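Local coordinates for protein predicted component of a thermophile-specific DNA repair system, contains a RAMP domain (Methanopyrus kandleri, PDB 4N0L) that binds CRISPR RNA as the Csm3 component of a type III-A antiviral defence system and probably takes part in RNA cleavage, at residues Gly12-Arg17 and Gly266-Arg271; Ala177-Tyr182 and Ser222-Glu227. All coordinates share one frame; numbering follows the deposited sequence.

Contacts 1 and 2 are neighbours in one antiparallel sheet of the RRM-like RAMP fold, their centres about 9 Å apart, and both are largely buried. Contact 1 joins two inner strands, 7-16 and 268-278, through a regular backbone ladder with an apolar face and a charged face. Strand 223-231 flanks strand 7-16 on the side away from 268-278, and in contact 2 it is met by an irregular segment leading into helix 181-191, with two backbone bonds and mixed packing round Phe224 and Arg223. The charged face connects them: Glu13 OE1 of contact 1 and Arg223 NH1 of contact 2 form a 2.8 Å salt bridge. Contact 2 is nested within the loop closed by contact 1.

Contact 1 (Gly12-Arg17 and Gly266-Arg271); sequences GEIRLR and GRVEFR
Arg15 CG lies anti to its backbone N (chi1 -179°) and Glu269 CG anti to its carbonyl carbon (chi1 -60°), and the two side chains run side by side on one face of the antiparallel sheet of the RRM-like RAMP fold. Their backbones belong to the neighbouring inner strands 7-16 and 268-278. Glu13 with Arg271 and Arg15 with Glu269 are hydrogen-bonded pairs, each closed by two N-H...O=C bonds; alternating with them are the non-hydrogen-bonded pairs Ile14 with Phe270 and Leu16 with Val268. Beyond the last pair, Arg17 N adds a further bond to Arg267 O at 2.8 Å.

On the apolar face Val268 and Phe270 pack against helix 238-255. Here Ile14 CG2 meets Val268 CB at 3.7 Å, while Ile14 CG1 approaches Phe270 CE2 obliquely. Leu16 CD2 rests on Val268 CG1.

The other face carries a salt-bridge network centred on Glu269. Arg271 grips OE1 side-on through NE and NH2, with OE1 lying in the guanidinium plane. The other oxygen, OE2, forms a salt bridge with Arg15 NH1 at 3.2 Å, and a water also donates to it. Held at both oxygens by the two arginines, the carboxylate is probably restrained in its rotation. Arg15 NE and Arg271 NH2 are 4.1 Å apart, a like-charge proximity that the shared carboxylate probably offsets. Arg271 NH1 has a second acidic partner in Glu304. Over the Arg271 guanidinium lies the aliphatic part of Arg15, its CD 3.5 Å from Arg271 NH2.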
loop_
_atom_site.group_PDB
_atom_site.type_symbol
_atom_site.label_atom_id
_atom_site.label_comp_id
_atom_site.label_asym_id
_atom_site.label_seq_id
_atom_site.Cartn_x
_atom_site.Cartn_y
_atom_site.Cartn_z
ATOM N N GLY A 12 -4.988 7.910 -10.510
ATOM C CA GLY A 12 -4.719 7.312 -11.803
ATOM C C GLY A 12 -5.593 6.091 -11.991
ATOM O O GLY A 12 -6.754 6.091 -11.582
ATOM N N GLU A 13 -5.034 5.030 -12.562
ATOM C CA GLU A 13 -5.802 3.805 -12.738
ATOM C C GLU A 13 -4.918 2.566 -12.790
ATOM O O GLU A 13 -3.705 2.647 -13.002
ATOM C CB GLU A 13 -6.657 3.883 -14.009
ATOM C CG GLU A 13 -5.860 3.910 -15.304
ATOM C CD GLU A 13 -6.740 3.986 -16.545
ATOM O OE1 GLU A 13 -6.201 3.823 -17.659
ATOM O OE2 GLU A 13 -7.962 4.218 -16.410
ATOM N N ILE A 14 -5.543 1.417 -12.565
ATOM C CA ILE A 14 -4.869 0.136 -12.676
ATOM C C ILE A 14 -5.202 -0.505 -14.017
ATOM O O ILE A 14 -6.373 -0.707 -14.334
ATOM C CB ILE A 14 -5.278 -0.826 -11.545
ATOM C CG1 ILE A 14 -5.032 -0.189 -10.176
ATOM C CG2 ILE A 14 -4.546 -2.157 -11.686
ATOM C CD1 ILE A 14 -5.676 -0.947 -9.035
ATOM N N ARG A 15 -4.182 -0.809 -14.809
ATOM C CA ARG A 15 -4.388 -1.564 -16.039
ATOM C C ARG A 15 -3.929 -3.002 -15.863
ATOM O O ARG A 15 -2.829 -3.250 -15.377
ATOM C CB ARG A 15 -3.647 -0.932 -17.217
ATOM C CG ARG A 15 -3.867 -1.693 -18.520
ATOM C CD ARG A 15 -3.068 -1.124 -19.676
ATOM N NE ARG A 15 -3.234 -1.939 -20.876
ATOM C CZ ARG A 15 -2.459 -2.972 -21.188
ATOM N NH1 ARG A 15 -1.456 -3.316 -20.392
ATOM N NH2 ARG A 15 -2.685 -3.662 -22.298
ATOM N N LEU A 16 -4.782 -3.951 -16.238
ATOM C CA LEU A 16 -4.395 -5.357 -16.227
ATOM C C LEU A 16 -3.595 -5.715 -17.476
ATOM O O LEU A 16 -4.053 -5.492 -18.595
ATOM C CB LEU A 16 -5.627 -6.258 -16.123
ATOM C CG LEU A 16 -6.376 -6.239 -14.791
ATOM C CD1 LEU A 16 -7.848 -6.516 -15.012
ATOM C CD2 LEU A 16 -5.782 -7.253 -13.825
ATOM N N ARG A 17 -2.403 -6.273 -17.281
ATOM C CA ARG A 17 -1.601 -6.762 -18.398
ATOM C C ARG A 17 -2.068 -8.154 -18.801
ATOM O O ARG A 17 -1.838 -8.594 -19.926
ATOM C CB ARG A 17 -0.110 -6.779 -18.049
ATOM C CG ARG A 17 0.416 -5.478 -17.471
ATOM C CD ARG A 17 1.914 -5.319 -17.707
ATOM N NE ARG A 17 2.712 -6.233 -16.893
ATOM C CZ ARG A 17 3.130 -7.427 -17.299
ATOM N NH1 ARG A 17 2.837 -7.858 -18.519
ATOM N NH2 ARG A 17 3.850 -8.190 -16.488
ATOM N N GLY A 266 -2.659 -12.136 -11.907
ATOM C CA GLY A 266 -3.210 -10.814 -12.143
ATOM C C GLY A 266 -2.131 -9.760 -12.302
ATOM O O GLY A 266 -1.843 -9.008 -11.372
ATOM N N ARG A 267 -1.538 -9.703 -13.488
ATOM C CA ARG A 267 -0.469 -8.751 -13.763
ATOM C C ARG A 267 -1.070 -7.364 -13.975
ATOM O O ARG A 267 -2.043 -7.212 -14.713
ATOM C CB ARG A 267 0.334 -9.182 -14.997
ATOM C CG ARG A 267 0.867 -10.616 -14.945
ATOM C CD ARG A 267 1.834 -10.845 -13.788
ATOM N NE ARG A 267 2.132 -12.265 -13.605
ATOM C CZ ARG A 267 2.985 -12.747 -12.705
ATOM N NH1 ARG A 267 3.641 -11.924 -11.899
ATOM N NH2 ARG A 267 3.185 -14.056 -12.615
ATOM N N VAL A 268 -0.502 -6.352 -13.325
ATOM C CA VAL A 268 -1.096 -5.017 -13.371
ATOM C C VAL A 268 -0.079 -3.898 -13.543
ATOM O O VAL A 268 1.108 -4.057 -13.256
ATOM C CB VAL A 268 -1.916 -4.703 -12.089
ATOM C CG1 VAL A 268 -3.095 -5.657 -11.938
ATOM C CG2 VAL A 268 -1.017 -4.718 -10.853
ATOM N N GLU A 269 -0.573 -2.761 -14.018
ATOM C CA GLU A 269 0.204 -1.535 -14.094
ATOM C C GLU A 269 -0.496 -0.472 -13.265
ATOM O O GLU A 269 -1.708 -0.287 -13.388
ATOM C CB GLU A 269 0.331 -1.048 -15.536
ATOM C CG GLU A 269 1.006 -2.005 -16.496
ATOM C CD GLU A 269 0.798 -1.592 -17.946
ATOM O OE1 GLU A 269 0.220 -0.508 -18.178
ATOM O OE2 GLU A 269 1.203 -2.351 -18.852
ATOM N N PHE A 270 0.253 0.230 -12.425
ATOM C CA PHE A 270 -0.302 1.387 -11.736
ATOM C C PHE A 270 0.050 2.660 -12.490
ATOM O O PHE A 270 1.162 3.175 -12.376
ATOM C CB PHE A 270 0.203 1.459 -10.293
ATOM C CG PHE A 270 -0.242 0.305 -9.442
ATOM C CD1 PHE A 270 0.577 -0.797 -9.256
ATOM C CD2 PHE A 270 -1.490 0.320 -8.834
ATOM C CE1 PHE A 270 0.165 -1.861 -8.476
ATOM C CE2 PHE A 270 -1.910 -0.741 -8.053
ATOM C CZ PHE A 270 -1.081 -1.835 -7.872
ATOM N N ARG A 271 -0.909 3.174 -13.250
ATOM C CA ARG A 271 -0.681 4.373 -14.042
ATOM C C ARG A 271 -1.103 5.579 -13.218
ATOM O O ARG A 271 -2.288 5.884 -13.099
ATOM C CB ARG A 271 -1.454 4.310 -15.362
ATOM C CG ARG A 271 -0.944 3.233 -16.310
ATOM C CD ARG A 271 -1.807 3.104 -17.555
ATOM N NE ARG A 271 -1.243 2.139 -18.496
ATOM C CZ ARG A 271 -1.329 2.237 -19.819
ATOM N NH1 ARG A 271 -1.973 3.254 -20.376
ATOM N NH2 ARG A 271 -0.778 1.307 -20.589
HETATM O O HOH W 1 0.797 -4.029 -21.010
#

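Contact 2 (Ala177-Tyr182 and Ser222-Glu227); sequences AHPTTY and SRFGLE
Pro179 and Phe224 face each other at a single backbone bridge, held by two main-chain hydrogen bonds. Gly225 N donates to His178 O at 2.9 Å with an N-H...O angle of 159°, and Thr180 N donates to Arg223 O, also at 2.9 Å. The same two carbonyl oxygens receive CA-H...O contacts, from Phe224 CA and Pro179 CA respectively. A proline has no N-H to offer a neighbouring strand, and Pro179 itself makes neither of the two N-H bonds.

Apolar packing gathers round Phe224. With CG beside the backbone N (chi1 -60°), the CD2-CE2 side of the ring can lie against the facing Pro179, where CD2 is 3.8 Å from Pro179 CD. Ala177 CB packs against Phe224 CB.

Carbonyl oxygens also meet carbon atoms here: Ala177 O approaches the ring obliquely, 3.4 Å from Phe224 CD2, and Gly225 O lies 3.3 Å from Ala177 CB. Thr180 CG2, beside its own backbone N, comes to 3.6 Å from Arg223 O, with Gly225 N nearby.

The polar and aromatic side-chain contacts lie toward the helix. Tyr182 CE2 is 3.7 Å from Arg223 NE, with ring and guanidinium planes 82° apart and the approach oblique. The extended Arg223 chain carries its guanidinium on to Glu13, with which it forms a salt bridge. Thr180 OG1 is hydrogen-bonded to Thr306 and Thr183.

Thr180 occupies the N-cap position of helix 181-191. The contact thus joins the start of this helix to strand 223-231 within the RRM-like RAMP fold, where a short irregular segment pairs with the antiparallel sheet through one bridge.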
loop_
_atom_site.group_PDB
_atom_site.type_symbol
_atom_site.label_atom_id
_atom_site.label_comp_id
_atom_site.label_asym_id
_atom_site.label_seq_id
_atom_site.Cartn_x
_atom_site.Cartn_y
_atom_site.Cartn_z
ATOM N N ALA A 177 -11.298 -0.149 -6.182
ATOM C CA ALA A 177 -11.002 0.087 -7.589
ATOM C C ALA A 177 -12.066 -0.537 -8.483
ATOM O O ALA A 177 -12.110 -1.754 -8.662
ATOM C CB ALA A 177 -9.623 -0.459 -7.941
ATOM N N HIS A 178 -12.918 0.310 -9.045
ATOM C CA HIS A 178 -13.993 -0.142 -9.917
ATOM C C HIS A 178 -13.616 0.102 -11.372
ATOM O O HIS A 178 -12.801 0.978 -11.660
ATOM C CB HIS A 178 -15.302 0.577 -9.569
ATOM C CG HIS A 178 -15.866 0.196 -8.238
ATOM N ND1 HIS A 178 -16.744 -0.856 -8.074
ATOM C CD2 HIS A 178 -15.678 0.716 -7.001
ATOM C CE1 HIS A 178 -17.074 -0.962 -6.801
ATOM N NE2 HIS A 178 -16.437 -0.017 -6.126
ATOM N N PRO A 179 -14.206 -0.667 -12.299
ATOM C CA PRO A 179 -13.871 -0.455 -13.711
ATOM C C PRO A 179 -14.271 0.937 -14.194
ATOM O O PRO A 179 -15.323 1.446 -13.805
ATOM C CB PRO A 179 -14.673 -1.544 -14.434
ATOM C CG PRO A 179 -15.762 -1.920 -13.490
ATOM C CD PRO A 179 -15.193 -1.745 -12.116
ATOM N N THR A 180 -13.420 1.550 -15.010
ATOM C CA THR A 180 -13.700 2.874 -15.554
ATOM C C THR A 180 -14.791 2.779 -16.614
ATOM O O THR A 180 -15.083 1.691 -17.111
ATOM C CB THR A 180 -12.441 3.520 -16.169
ATOM O OG1 THR A 180 -12.044 2.789 -17.337
ATOM C CG2 THR A 180 -11.297 3.523 -15.164
ATOM N N THR A 181 -15.404 3.914 -16.940
ATOM C CA THR A 181 -16.436 3.965 -17.972
ATOM C C THR A 181 -15.921 3.398 -19.294
ATOM O O THR A 181 -16.628 2.658 -19.978
ATOM C CB THR A 181 -16.940 5.406 -18.190
ATOM O OG1 THR A 181 -17.613 5.860 -17.010
ATOM C CG2 THR A 181 -17.899 5.475 -19.367
ATOM N N TYR A 182 -14.681 3.738 -19.636
ATOM C CA TYR A 182 -14.024 3.186 -20.818
ATOM C C TYR A 182 -13.968 1.661 -20.757
ATOM O O TYR A 182 -14.180 0.983 -21.757
ATOM C CB TYR A 182 -12.613 3.759 -20.967
ATOM C CG TYR A 182 -11.724 2.973 -21.909
ATOM C CD1 TYR A 182 -11.829 3.131 -23.286
ATOM C CD2 TYR A 182 -10.775 2.081 -21.422
ATOM C CE1 TYR A 182 -11.019 2.418 -24.151
ATOM C CE2 TYR A 182 -9.958 1.366 -22.282
ATOM C CZ TYR A 182 -10.085 1.536 -23.645
ATOM O OH TYR A 182 -9.277 0.826 -24.506
ATOM N N SER A 222 -8.242 -4.195 -19.237
ATOM C CA SER A 222 -9.259 -3.597 -18.374
ATOM C C SER A 222 -8.628 -2.595 -17.420
ATOM O O SER A 222 -7.467 -2.734 -17.032
ATOM C CB SER A 222 -9.999 -4.674 -17.581
ATOM O OG SER A 222 -10.692 -5.554 -18.448
ATOM N N ARG A 223 -9.397 -1.584 -17.038
ATOM C CA ARG A 223 -8.847 -0.504 -16.240
ATOM C C ARG A 223 -9.747 -0.166 -15.059
ATOM O O ARG A 223 -10.962 -0.022 -15.203
ATOM C CB ARG A 223 -8.610 0.723 -17.120
ATOM C CG ARG A 223 -7.507 0.503 -18.150
ATOM C CD ARG A 223 -7.599 1.488 -19.294
ATOM N NE ARG A 223 -6.756 1.101 -20.422
ATOM C CZ ARG A 223 -5.597 1.675 -20.722
ATOM N NH1 ARG A 223 -5.135 2.669 -19.976
ATOM N NH2 ARG A 223 -4.900 1.259 -21.772
ATOM N N PHE A 224 -9.134 -0.063 -13.886
ATOM C CA PHE A 224 -9.858 0.217 -12.657
ATOM C C PHE A 224 -9.327 1.495 -12.027
ATOM O O PHE A 224 -8.119 1.727 -12.006
ATOM C CB PHE A 224 -9.748 -0.963 -11.684
ATOM C CG PHE A 224 -10.310 -2.252 -12.230
ATOM C CD1 PHE A 224 -9.590 -3.014 -13.142
ATOM C CD2 PHE A 224 -11.565 -2.692 -11.841
ATOM C CE1 PHE A 224 -10.110 -4.192 -13.652
ATOM C CE2 PHE A 224 -12.090 -3.873 -12.346
ATOM C CZ PHE A 224 -11.360 -4.622 -13.254
ATOM N N GLY A 225 -10.238 2.339 -11.553
ATOM C CA GLY A 225 -9.872 3.608 -10.952
ATOM C C GLY A 225 -8.920 3.457 -9.785
ATOM O O GLY A 225 -9.115 2.599 -8.926
ATOM N N LEU A 226 -7.888 4.282 -9.770
ATOM C CA LEU A 226 -6.914 4.285 -8.698
ATOM C C LEU A 226 -6.910 5.622 -7.973
ATOM O O LEU A 226 -6.498 6.634 -8.510
ATOM C CB LEU A 226 -5.520 3.968 -9.225
ATOM C CG LEU A 226 -4.430 3.841 -8.168
ATOM C CD1 LEU A 226 -4.680 2.648 -7.264
ATOM C CD2 LEU A 226 -3.066 3.733 -8.817
ATOM N N GLU A 227 -7.391 5.623 -6.752
ATOM C CA GLU A 227 -7.140 6.497 -5.641
ATOM C C GLU A 227 -6.475 5.850 -4.214
ATOM O O GLU A 227 -6.855 4.970 -3.370
ATOM C CB GLU A 227 -8.489 7.149 -5.338
ATOM C CG GLU A 227 -8.360 8.457 -4.571
ATOM C CD GLU A 227 -9.700 9.061 -4.202
ATOM O OE1 GLU A 227 -9.907 9.363 -3.005
ATOM O OE2 GLU A 227 -10.537 9.251 -5.108
#